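Local coordinates for protein STM4351 (Salmonella enterica, PDB 2Y7I) that binds arginine with high specificity as a periplasmic solute-binding protein, probably to deliver it for uptake into the cell, at residues 119-124 / 140-145; 135-140 / 152-157; 113-118 / 125-130. One frame throughout, in Å; residues are numbered along the deposited sequence. Where two conformers were deposited one is given.

The three contacts lie in one lobe of the protein, all around strand 114-118 and its two neighbours in the sheet. Contact 3 packs helix 122-130 on strand 114-118. Contact 2 sets strand 135-139 against the loop that enters strand 156-160. Contact 1 links the loops leading into helices 122-130 and 142-150, at the arginine pocket. The centre of contact 1 is about 10 Å from that of contact 3 and about 9 Å from that of contact 2. The centres of contacts 2 and 3 are about 8 Å apart. Contacts 1 and 2 share Asp140, a zinc ligand. Glu118 of 113-118 and Thr122 of 119-124 both bond to the arginine. Asn119 N lies 2.9 Å from Tyr139 O, a probable hydrogen bond.

Contact 1: 119-124 / 140-145; sequences NGTTHQ and DSYLNA. With ZN (zinc ion), chain D; ARG (arginine), chain C.
Asn119 and Asp140 form a polar contact between two loops, and Tyr142 also sets its hydroxyl against the His123 ring. Each loop leads into a helix, 122-130 or 142-150, beside the bound arginine. Asn119 ND2 donates to Asp140 OD1 at 2.8 Å, with an N-H...O angle of 165°. The acceptor lies in the amide plane, and the donor comes in nearly along the C-O bond. Amide and carboxylate planes stand almost perpendicular. The other carboxylate oxygen, Asp140 OD2, binds zinc at 1.9 Å, and Asp55 also binds that ion. The amide oxygen of Asn119 accepts from Gln124 NE2 at 3.0 Å. Gln124 OE1 in turn takes Gly120 N from above its carbonyl plane. A water donates to Asn119 O and, weakly, to Asp140 OD1.

Tyr142 OH approaches His123 CD2 to 3.3 Å, and the two side chains cross at about a right angle. The hydroxyl itself is hydrogen-bonded to Phe158 O. His123 is held by Tyr187 at ND1 and Asp160 at NE2, while Thr122 OG1 sits over one ring face. His123 NE2 comes within 3.6 Å of CA of the arginine ligand. Thr121 is the N-cap of helix 122-130. With chi1 at 65°, its OG1 lies between the backbone N and the carbonyl carbon and accepts from Gln124 N at 3.1 Å. That OG1 is also hydrogen-bonded to Glu118 O. The next residue, Thr122, donates its backbone N to the ligand carboxylate O at 3.0 Å. Ser141 caps the other helix by accepting from Leu143 N.

The helix start would favour the negative ligand carboxylate. Zinc probably draws charge from the Asp140 carboxylate, yet OD1 still serves as an acceptor for Asn119.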
loop_
_atom_site.group_PDB
_atom_site.type_symbol
_atom_site.label_atom_id
_atom_site.label_comp_id
_atom_site.label_asym_id
_atom_site.label_seq_id
_atom_site.Cartn_x
_atom_site.Cartn_y
_atom_site.Cartn_z
ATOM N N ASN A 119 27.152 2.631 -11.241
ATOM C CA ASN A 119 27.002 3.671 -12.264
ATOM C C ASN A 119 25.540 4.048 -12.420
ATOM O O ASN A 119 24.682 3.174 -12.410
ATOM C CB ASN A 119 27.515 3.169 -13.617
ATOM C CG ASN A 119 28.998 3.368 -13.788
ATOM O OD1 ASN A 119 29.521 4.448 -13.507
ATOM N ND2 ASN A 119 29.689 2.331 -14.264
ATOM N N GLY A 120 25.262 5.338 -12.580
ATOM C CA GLY A 120 23.898 5.808 -12.876
ATOM C C GLY A 120 22.979 6.032 -11.683
ATOM O O GLY A 120 21.820 6.463 -11.852
ATOM N N THR A 121 23.500 5.787 -10.482
ATOM C CA THR A 121 22.681 5.830 -9.258
ATOM C C THR A 121 22.688 7.176 -8.532
ATOM O O THR A 121 23.569 8.019 -8.746
ATOM C CB THR A 121 23.078 4.712 -8.242
ATOM O OG1 THR A 121 24.418 4.927 -7.769
ATOM C CG2 THR A 121 22.970 3.352 -8.884
ATOM N N THR A 122 21.703 7.342 -7.653
ATOM C CA THR A 122 21.677 8.431 -6.672
ATOM C C THR A 122 22.962 8.435 -5.858
ATOM O O THR A 122 23.526 9.491 -5.567
ATOM C CB THR A 122 20.507 8.232 -5.694
ATOM O OG1 THR A 122 20.531 6.882 -5.228
ATOM C CG2 THR A 122 19.172 8.468 -6.401
ATOM N N HIS A 123 23.417 7.242 -5.491
ATOM C CA HIS A 123 24.594 7.092 -4.654
ATOM C C HIS A 123 25.834 7.639 -5.324
ATOM O O HIS A 123 26.658 8.291 -4.674
ATOM C CB HIS A 123 24.782 5.625 -4.273
ATOM C CG HIS A 123 23.522 4.977 -3.810
ATOM N ND1 HIS A 123 22.801 5.447 -2.731
ATOM C CD2 HIS A 123 22.822 3.926 -4.305
ATOM C CE1 HIS A 123 21.725 4.697 -2.564
ATOM N NE2 HIS A 123 21.712 3.772 -3.507
ATOM N N GLN A 124 25.966 7.386 -6.624
ATOM C CA GLN A 124 27.094 7.889 -7.380
ATOM C C GLN A 124 27.081 9.417 -7.385
ATOM O O GLN A 124 28.108 10.048 -7.135
ATOM C CB GLN A 124 27.066 7.349 -8.814
ATOM C CG GLN A 124 28.129 7.950 -9.730
ATOM C CD GLN A 124 28.135 7.287 -11.106
ATOM O OE1 GLN A 124 27.136 7.324 -11.835
ATOM N NE2 GLN A 124 29.269 6.687 -11.466
ATOM N N ASP A 140 29.151 -1.602 -12.804
ATOM C CA ASP A 140 27.814 -1.903 -13.330
ATOM C C ASP A 140 27.085 -3.026 -12.582
ATOM O O ASP A 140 26.087 -3.573 -13.068
ATOM C CB ASP A 140 27.846 -2.153 -14.846
ATOM C CG ASP A 140 27.804 -0.861 -15.630
ATOM O OD1 ASP A 140 28.039 0.198 -15.013
ATOM O OD2 ASP A 140 27.540 -0.876 -16.846
ATOM N N SER A 141 27.590 -3.387 -11.409
ATOM C CA SER A 141 26.921 -4.394 -10.586
ATOM C C SER A 141 27.434 -4.347 -9.162
ATOM O O SER A 141 28.637 -4.506 -8.937
ATOM C CB SER A 141 27.158 -5.792 -11.166
ATOM O OG SER A 141 26.647 -6.788 -10.297
ATOM N N TYR A 142 26.520 -4.128 -8.213
ATOM C CA TYR A 142 26.866 -4.204 -6.794
ATOM C C TYR A 142 27.570 -5.522 -6.447
ATOM O O TYR A 142 28.419 -5.549 -5.562
ATOM C CB TYR A 142 25.654 -3.870 -5.884
ATOM C CG TYR A 142 25.501 -2.374 -5.676
ATOM C CD1 TYR A 142 26.366 -1.682 -4.835
ATOM C CD2 TYR A 142 24.508 -1.643 -6.341
ATOM C CE1 TYR A 142 26.256 -0.295 -4.651
ATOM C CE2 TYR A 142 24.377 -0.254 -6.155
ATOM C CZ TYR A 142 25.263 0.416 -5.310
ATOM O OH TYR A 142 25.183 1.797 -5.144
ATOM N N LEU A 143 27.289 -6.594 -7.189
ATOM C CA LEU A 143 27.962 -7.879 -6.939
ATOM C C LEU A 143 29.492 -7.807 -7.122
ATOM O O LEU A 143 30.260 -8.353 -6.320
ATOM C CB LEU A 143 27.378 -9.015 -7.803
ATOM C CG LEU A 143 25.866 -9.239 -7.967
ATOM C CD1 LEU A 143 25.582 -10.635 -8.556
ATOM C CD2 LEU A 143 25.067 -9.028 -6.679
ATOM N N ASN A 144 29.935 -7.132 -8.178
ATOM C CA ASN A 144 31.370 -6.925 -8.388
ATOM C C ASN A 144 31.978 -6.001 -7.332
ATOM O O ASN A 144 33.138 -6.156 -6.951
ATOM C CB ASN A 144 31.614 -6.339 -9.773
ATOM C CG ASN A 144 31.115 -7.247 -10.881
ATOM O OD1 ASN A 144 30.253 -6.866 -11.663
ATOM N ND2 ASN A 144 31.651 -8.457 -10.943
ATOM N N ALA A 145 31.189 -5.024 -6.898
ATOM C CA ALA A 145 31.592 -4.079 -5.847
ATOM C C ALA A 145 31.856 -4.827 -4.538
ATOM O O ALA A 145 32.919 -4.672 -3.922
ATOM C CB ALA A 145 30.523 -3.004 -5.655
HETATM ZN ZN ZN D . 27.414 0.756 -17.707
HETATM N N ARG C . 17.991 3.443 -5.404
HETATM C CA ARG C . 19.259 3.782 -6.122
HETATM C C ARG C . 18.951 4.684 -7.312
HETATM O O ARG C . 19.856 5.053 -8.056
HETATM C CB ARG C . 19.988 2.506 -6.596
HETATM C CG ARG C . 19.120 1.567 -7.452
HETATM C CD ARG C . 19.913 0.393 -8.023
HETATM N NE ARG C . 18.997 -0.629 -8.536
HETATM C CZ ARG C . 19.367 -1.765 -9.124
HETATM N NH1 ARG C . 20.655 -2.063 -9.304
HETATM N NH2 ARG C . 18.442 -2.605 -9.537
HETATM O OXT ARG C . 17.784 5.040 -7.563
HETATM O O HOH W 1 24.913 0.716 -13.668
#

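Contact 2: 135-140 / 152-157; sequences TPVAYD and NRLEGV. With ZN (zinc ion), chain D.
Leu154 meets Val137 and Tyr139 in a small apolar contact at the edge of the sheet. Strands 135-139 and 156-160 run parallel, but strand 114-118 lies between them. The two segments share no hydrogen bond and meet through side chains alone.

The aliphatic part is formed by Val137 and Leu154, whose side chains cross obliquely. Val137 CG2 lies 3.8 Å from Leu154 CD2, and Val137 CB is as near to that methyl. CG2 is the nearer of the two valine methyls; CG1 stands a little farther off.

The aromatic part is formed by Tyr139 and Leu154, which reach toward each other from opposite directions. The Leu154 fork receives the phenol end of the tyrosine. Tyr139 OH is 3.5 Å from Leu154 CD1 and equally close to Leu154 CD2. Tyr139 CE1 stands 3.8 Å from Leu154 CD1, so that methyl meets both ring carbon and hydroxyl. Its approach to the ring is oblique. A chi1 of -57° carries Leu154 CG toward Tyr139, and CD1 and CD2 lie on the tyrosine hydroxyl.

The polar interactions point outside the two segments. Tyr139 OH is hydrogen-bonded to Asp148 OD2 on helix 142-150, and Tyr139 also packs on Asn144 and Ala145 there. That helix ends in a Schellman motif with Asn152 as the C-prime residue. Backbone bonds tie Val137 and Tyr139 to strand 114-118, and Glu155 is joined to Lys114.

Strand 135-139, helix 142-150 and strand 156-160 thus form a beta-alpha-beta crossover that passes over strand 114-118. The hydroxyl of Tyr139 keeps its polar partner on the crossing helix, while Leu154 supplies an apolar surface around the same end of the ring.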
loop_
_atom_site.group_PDB
_atom_site.type_symbol
_atom_site.label_atom_id
_atom_site.label_comp_id
_atom_site.label_asym_id
_atom_site.label_seq_id
_atom_site.Cartn_x
_atom_site.Cartn_y
_atom_site.Cartn_z
ATOM N N THR A 135 37.223 8.669 -2.924
ATOM C CA THR A 135 37.320 8.212 -4.302
ATOM C C THR A 135 36.180 7.258 -4.612
ATOM O O THR A 135 36.105 6.163 -4.036
ATOM C CB THR A 135 38.664 7.520 -4.599
ATOM O OG1 THR A 135 39.734 8.448 -4.403
ATOM C CG2 THR A 135 38.699 7.008 -6.055
ATOM N N PRO A 136 35.280 7.668 -5.521
ATOM C CA PRO A 136 34.202 6.772 -5.905
ATOM C C PRO A 136 34.682 5.816 -6.997
ATOM O O PRO A 136 35.414 6.225 -7.915
ATOM C CB PRO A 136 33.120 7.725 -6.426
ATOM C CG PRO A 136 33.877 8.961 -6.901
ATOM C CD PRO A 136 35.257 8.934 -6.282
ATOM N N VAL A 137 34.323 4.545 -6.876
ATOM C CA VAL A 137 34.725 3.563 -7.866
ATOM C C VAL A 137 33.434 2.992 -8.417
ATOM O O VAL A 137 32.647 2.406 -7.676
ATOM C CB VAL A 137 35.614 2.449 -7.252
ATOM C CG1 VAL A 137 36.097 1.471 -8.336
ATOM C CG2 VAL A 137 36.804 3.060 -6.510
ATOM N N ALA A 138 33.225 3.184 -9.718
ATOM C CA ALA A 138 31.963 2.853 -10.372
ATOM C C ALA A 138 31.976 1.416 -10.887
ATOM O O ALA A 138 32.973 0.962 -11.466
ATOM C CB ALA A 138 31.710 3.822 -11.529
ATOM N N TYR A 139 30.853 0.735 -10.684
ATOM C CA TYR A 139 30.634 -0.645 -11.116
ATOM C C TYR A 139 29.286 -0.722 -11.811
ATOM O O TYR A 139 28.365 -0.003 -11.437
ATOM C CB TYR A 139 30.584 -1.572 -9.890
ATOM C CG TYR A 139 31.907 -1.702 -9.174
ATOM C CD1 TYR A 139 32.266 -0.813 -8.157
ATOM C CD2 TYR A 139 32.806 -2.710 -9.521
ATOM C CE1 TYR A 139 33.495 -0.922 -7.508
ATOM C CE2 TYR A 139 34.042 -2.841 -8.862
ATOM C CZ TYR A 139 34.377 -1.937 -7.867
ATOM O OH TYR A 139 35.591 -2.070 -7.239
ATOM N N ASP A 140 29.151 -1.602 -12.804
ATOM C CA ASP A 140 27.814 -1.903 -13.330
ATOM C C ASP A 140 27.085 -3.026 -12.582
ATOM O O ASP A 140 26.087 -3.573 -13.068
ATOM C CB ASP A 140 27.846 -2.153 -14.846
ATOM C CG ASP A 140 27.804 -0.861 -15.630
ATOM O OD1 ASP A 140 28.039 0.198 -15.013
ATOM O OD2 ASP A 140 27.540 -0.876 -16.846
ATOM N N ASN A 152 39.670 -6.596 -0.500
ATOM C CA ASN A 152 40.383 -5.367 -0.093
ATOM C C ASN A 152 40.754 -4.356 -1.181
ATOM O O ASN A 152 41.645 -3.523 -0.989
ATOM C CB ASN A 152 41.604 -5.684 0.796
ATOM C CG ASN A 152 41.265 -5.661 2.264
ATOM O OD1 ASN A 152 41.135 -6.711 2.894
ATOM N ND2 ASN A 152 41.094 -4.461 2.821
ATOM N N ARG A 153 40.074 -4.423 -2.318
ATOM C CA ARG A 153 40.276 -3.431 -3.365
ATOM C C ARG A 153 39.501 -2.148 -3.078
ATOM O O ARG A 153 39.748 -1.100 -3.690
ATOM C CB ARG A 153 39.901 -4.003 -4.726
ATOM C CG ARG A 153 41.038 -4.761 -5.370
ATOM C CD ARG A 153 40.689 -5.176 -6.786
ATOM N NE ARG A 153 41.803 -4.931 -7.706
ATOM C CZ ARG A 153 41.852 -3.912 -8.564
ATOM N NH1 ARG A 153 40.848 -3.038 -8.627
ATOM N NH2 ARG A 153 42.900 -3.771 -9.371
ATOM N N LEU A 154 38.557 -2.245 -2.145
ATOM C CA LEU A 154 37.766 -1.102 -1.718
ATOM C C LEU A 154 37.726 -1.070 -0.211
ATOM O O LEU A 154 37.882 -2.110 0.433
ATOM C CB LEU A 154 36.325 -1.214 -2.229
ATOM C CG LEU A 154 36.055 -1.344 -3.728
ATOM C CD1 LEU A 154 34.583 -1.695 -3.930
ATOM C CD2 LEU A 154 36.417 -0.057 -4.461
ATOM N N GLU A 155 37.505 0.117 0.347
ATOM C CA GLU A 155 37.264 0.243 1.784
ATOM C C GLU A 155 35.785 0.211 2.150
ATOM O O GLU A 155 35.431 -0.107 3.284
ATOM C CB GLU A 155 37.939 1.492 2.355
ATOM C CG GLU A 155 39.458 1.374 2.384
ATOM C CD GLU A 155 39.921 0.160 3.176
ATOM O OE1 GLU A 155 39.918 0.231 4.420
ATOM O OE2 GLU A 155 40.287 -0.867 2.559
ATOM N N GLY A 156 34.928 0.540 1.189
ATOM C CA GLY A 156 33.492 0.497 1.424
ATOM C C GLY A 156 32.696 0.290 0.152
ATOM O O GLY A 156 33.231 0.352 -0.952
ATOM N N VAL A 157 31.412 0.014 0.332
ATOM C CA VAL A 157 30.445 -0.054 -0.763
ATOM C C VAL A 157 29.244 0.747 -0.279
ATOM O O VAL A 157 28.819 0.585 0.858
ATOM C CB VAL A 157 30.069 -1.514 -1.141
ATOM C CG1 VAL A 157 28.855 -1.534 -2.110
ATOM C CG2 VAL A 157 31.265 -2.237 -1.816
HETATM ZN ZN ZN D . 27.414 0.756 -17.707
#

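Contact 3: 113-118 / 125-130; sequences KKVGLE and RYLQDK. With ARG (arginine), chain C; ACT (acetate ion), chain G.
Leu127 packs its side chain against Val115 and Leu117, bringing helix 122-130 onto strand 114-118. The contact is buried and apolar.

Arg125 comes first in the helical segment, and its CB points away from the strand. CG is anti to the backbone N (chi1 -167°) and the chain bends at chi3. This brings NE of Arg125 within 2.8 Å of an acetate oxygen, OXT, to which it donates with an N-H...O angle of 138°. The oxygen lies at the edge of the guanidinium, near its plane. Acetate probably comes from the crystallisation liquor, and Thr76 also bonds to it.

Leu127 carries the packing. Its CD1 methyl lies 3.7 Å from Leu117 CD2, and the two side chains cross at a slant. The same methyl of Leu127 stands 4.1 Å from Val115 CB and equally far from Val115 CG1. The Val115 and Leu127 side chains cross at about a right angle. Leu127 CB is also 3.9 Å from Leu117 CD2. Phe158 of strand 156-160 adds to the surface by touching both Val115 and Leu127.

Gln128 reaches Pro136 of strand 135-139. Asp129 makes a long charge pairing with Arg125, without an aligned N-H, and its OD2 is hydrogen-bonded to Tyr186. Backbone bonds from Asp129 N to Arg125 O and from Lys130 N to Tyr126 O continue the helix.

Beyond Leu117 on the strand, Glu118 OE1 accepts from NH1 of the bound arginine at 2.8 Å, and Thr15 holds OE2. Strand 114-118, helix 122-130 and strand 135-139 form a beta-alpha-beta unit in a lobe of the periplasmic binding protein fold, with the ligand at the C-terminal end of strand 114-118.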
loop_
_atom_site.group_PDB
_atom_site.type_symbol
_atom_site.label_atom_id
_atom_site.label_comp_id
_atom_site.label_asym_id
_atom_site.label_seq_id
_atom_site.Cartn_x
_atom_site.Cartn_y
_atom_site.Cartn_z
ATOM N N LYS A 113 40.005 7.323 0.592
ATOM C CA LYS A 113 39.774 5.891 0.455
ATOM C C LYS A 113 38.841 5.617 -0.714
ATOM O O LYS A 113 38.203 6.538 -1.249
ATOM C CB LYS A 113 39.221 5.290 1.763
ATOM C CG LYS A 113 40.078 5.565 3.029
ATOM C CD LYS A 113 41.439 4.874 2.983
ATOM C CE LYS A 113 42.233 5.160 4.255
ATOM N NZ LYS A 113 43.599 4.602 4.177
ATOM N N LYS A 114 38.781 4.351 -1.114
ATOM C CA LYS A 114 37.974 3.918 -2.252
ATOM C C LYS A 114 36.650 3.348 -1.786
ATOM O O LYS A 114 36.614 2.433 -0.956
ATOM C CB LYS A 114 38.727 2.876 -3.090
ATOM C CG LYS A 114 39.932 3.432 -3.851
ATOM C CD LYS A 114 40.672 2.335 -4.620
ATOM C CE LYS A 114 41.658 2.943 -5.594
ATOM N NZ LYS A 114 42.283 1.923 -6.509
ATOM N N VAL A 115 35.564 3.896 -2.321
ATOM C CA VAL A 115 34.229 3.391 -2.037
ATOM C C VAL A 115 33.516 3.017 -3.343
ATOM O O VAL A 115 33.387 3.834 -4.256
ATOM C CB VAL A 115 33.402 4.393 -1.194
ATOM C CG1 VAL A 115 31.968 3.902 -1.022
ATOM C CG2 VAL A 115 34.034 4.586 0.166
ATOM N N GLY A 116 33.077 1.760 -3.423
ATOM C CA GLY A 116 32.406 1.252 -4.611
ATOM C C GLY A 116 30.925 1.583 -4.609
ATOM O O GLY A 116 30.286 1.644 -3.554
ATOM N N LEU A 117 30.378 1.795 -5.799
ATOM C CA LEU A 117 28.963 2.115 -5.980
ATOM C C LEU A 117 28.588 1.823 -7.425
ATOM O O LEU A 117 29.455 1.531 -8.248
ATOM C CB LEU A 117 28.669 3.576 -5.608
ATOM C CG LEU A 117 29.709 4.624 -6.042
ATOM C CD1 LEU A 117 29.601 4.976 -7.527
ATOM C CD2 LEU A 117 29.610 5.879 -5.202
ATOM N N GLU A 118 27.300 1.892 -7.741
ATOM C CA GLU A 118 26.836 1.547 -9.087
ATOM C C GLU A 118 26.726 2.776 -9.984
ATOM O O GLU A 118 26.259 3.824 -9.539
ATOM C CB GLU A 118 25.470 0.873 -8.992
ATOM C CG GLU A 118 25.118 -0.110 -10.094
ATOM C CD GLU A 118 23.941 -0.992 -9.689
ATOM O OE1 GLU A 118 22.975 -0.428 -9.170
ATOM O OE2 GLU A 118 24.006 -2.237 -9.827
ATOM N N ARG A 125 25.913 10.002 -7.645
ATOM C CA ARG A 125 25.792 11.455 -7.720
ATOM C C ARG A 125 26.067 12.092 -6.357
ATOM O O ARG A 125 26.829 13.066 -6.266
ATOM C CB ARG A 125 24.423 11.875 -8.268
ATOM C CG ARG A 125 24.360 13.344 -8.669
ATOM C CD ARG A 125 23.073 13.682 -9.435
ATOM N NE ARG A 125 21.891 13.790 -8.572
ATOM C CZ ARG A 125 21.490 14.908 -7.970
ATOM N NH1 ARG A 125 22.183 16.035 -8.102
ATOM N NH2 ARG A 125 20.389 14.899 -7.223
ATOM N N TYR A 126 25.474 11.526 -5.306
ATOM C CA TYR A 126 25.725 12.007 -3.948
ATOM C C TYR A 126 27.209 12.028 -3.592
ATOM O O TYR A 126 27.709 13.063 -3.140
ATOM C CB TYR A 126 24.928 11.241 -2.868
ATOM C CG TYR A 126 25.346 11.677 -1.478
ATOM C CD1 TYR A 126 24.893 12.882 -0.932
ATOM C CD2 TYR A 126 26.252 10.924 -0.745
ATOM C CE1 TYR A 126 25.310 13.304 0.330
ATOM C CE2 TYR A 126 26.678 11.336 0.509
ATOM C CZ TYR A 126 26.209 12.525 1.036
ATOM O OH TYR A 126 26.642 12.922 2.275
ATOM N N LEU A 127 27.903 10.895 -3.761
ATOM C CA LEU A 127 29.330 10.836 -3.392
ATOM C C LEU A 127 30.183 11.787 -4.213
ATOM O O LEU A 127 31.092 12.435 -3.678
ATOM C CB LEU A 127 29.905 9.432 -3.525
ATOM C CG LEU A 127 30.037 8.450 -2.360
ATOM C CD1 LEU A 127 31.370 7.697 -2.536
ATOM C CD2 LEU A 127 29.967 9.065 -0.956
ATOM N N GLN A 128 29.899 11.856 -5.514
ATOM C CA GLN A 128 30.646 12.747 -6.412
ATOM C C GLN A 128 30.486 14.209 -6.027
ATOM O O GLN A 128 31.436 14.984 -6.121
ATOM C CB GLN A 128 30.233 12.525 -7.880
ATOM C CG GLN A 128 30.882 11.282 -8.489
ATOM C CD GLN A 128 30.362 10.918 -9.877
ATOM O OE1 GLN A 128 30.807 9.929 -10.473
ATOM N NE2 GLN A 128 29.414 11.692 -10.387
ATOM N N ASP A 129 29.280 14.579 -5.596
ATOM C CA ASP A 129 28.975 15.975 -5.293
ATOM C C ASP A 129 29.341 16.380 -3.886
ATOM O O ASP A 129 29.903 17.460 -3.681
ATOM C CB ASP A 129 27.493 16.261 -5.490
ATOM C CG ASP A 129 27.083 16.236 -6.938
ATOM O OD1 ASP A 129 27.967 16.192 -7.815
ATOM O OD2 ASP A 129 25.865 16.252 -7.195
ATOM N N LYS A 130 29.004 15.518 -2.926
ATOM C CA LYS A 130 28.990 15.893 -1.519
ATOM C C LYS A 130 30.085 15.247 -0.674
ATOM O O LYS A 130 30.262 15.613 0.482
ATOM C CB LYS A 130 27.605 15.618 -0.907
ATOM C CG LYS A 130 26.441 16.354 -1.607
ATOM C CD LYS A 130 26.633 17.850 -1.563
ATOM C CE LYS A 130 25.396 18.604 -2.008
ATOM N NZ LYS A 130 25.685 20.058 -1.968
HETATM N N ARG C . 17.991 3.443 -5.404
HETATM C CA ARG C . 19.259 3.782 -6.122
HETATM C C ARG C . 18.951 4.684 -7.312
HETATM O O ARG C . 19.856 5.053 -8.056
HETATM C CB ARG C . 19.988 2.506 -6.596
HETATM C CG ARG C . 19.120 1.567 -7.452
HETATM C CD ARG C . 19.913 0.393 -8.023
HETATM N NE ARG C . 18.997 -0.629 -8.536
HETATM C CZ ARG C . 19.367 -1.765 -9.124
HETATM N NH1 ARG C . 20.655 -2.063 -9.304
HETATM N NH2 ARG C . 18.442 -2.605 -9.537
HETATM O OXT ARG C . 17.784 5.040 -7.563
HETATM C C ACT G . 20.057 11.088 -10.198
HETATM O O ACT G . 19.211 11.020 -11.113
HETATM O OXT ACT G . 19.870 11.986 -9.340
HETATM C CH3 ACT G . 21.217 10.139 -10.131
#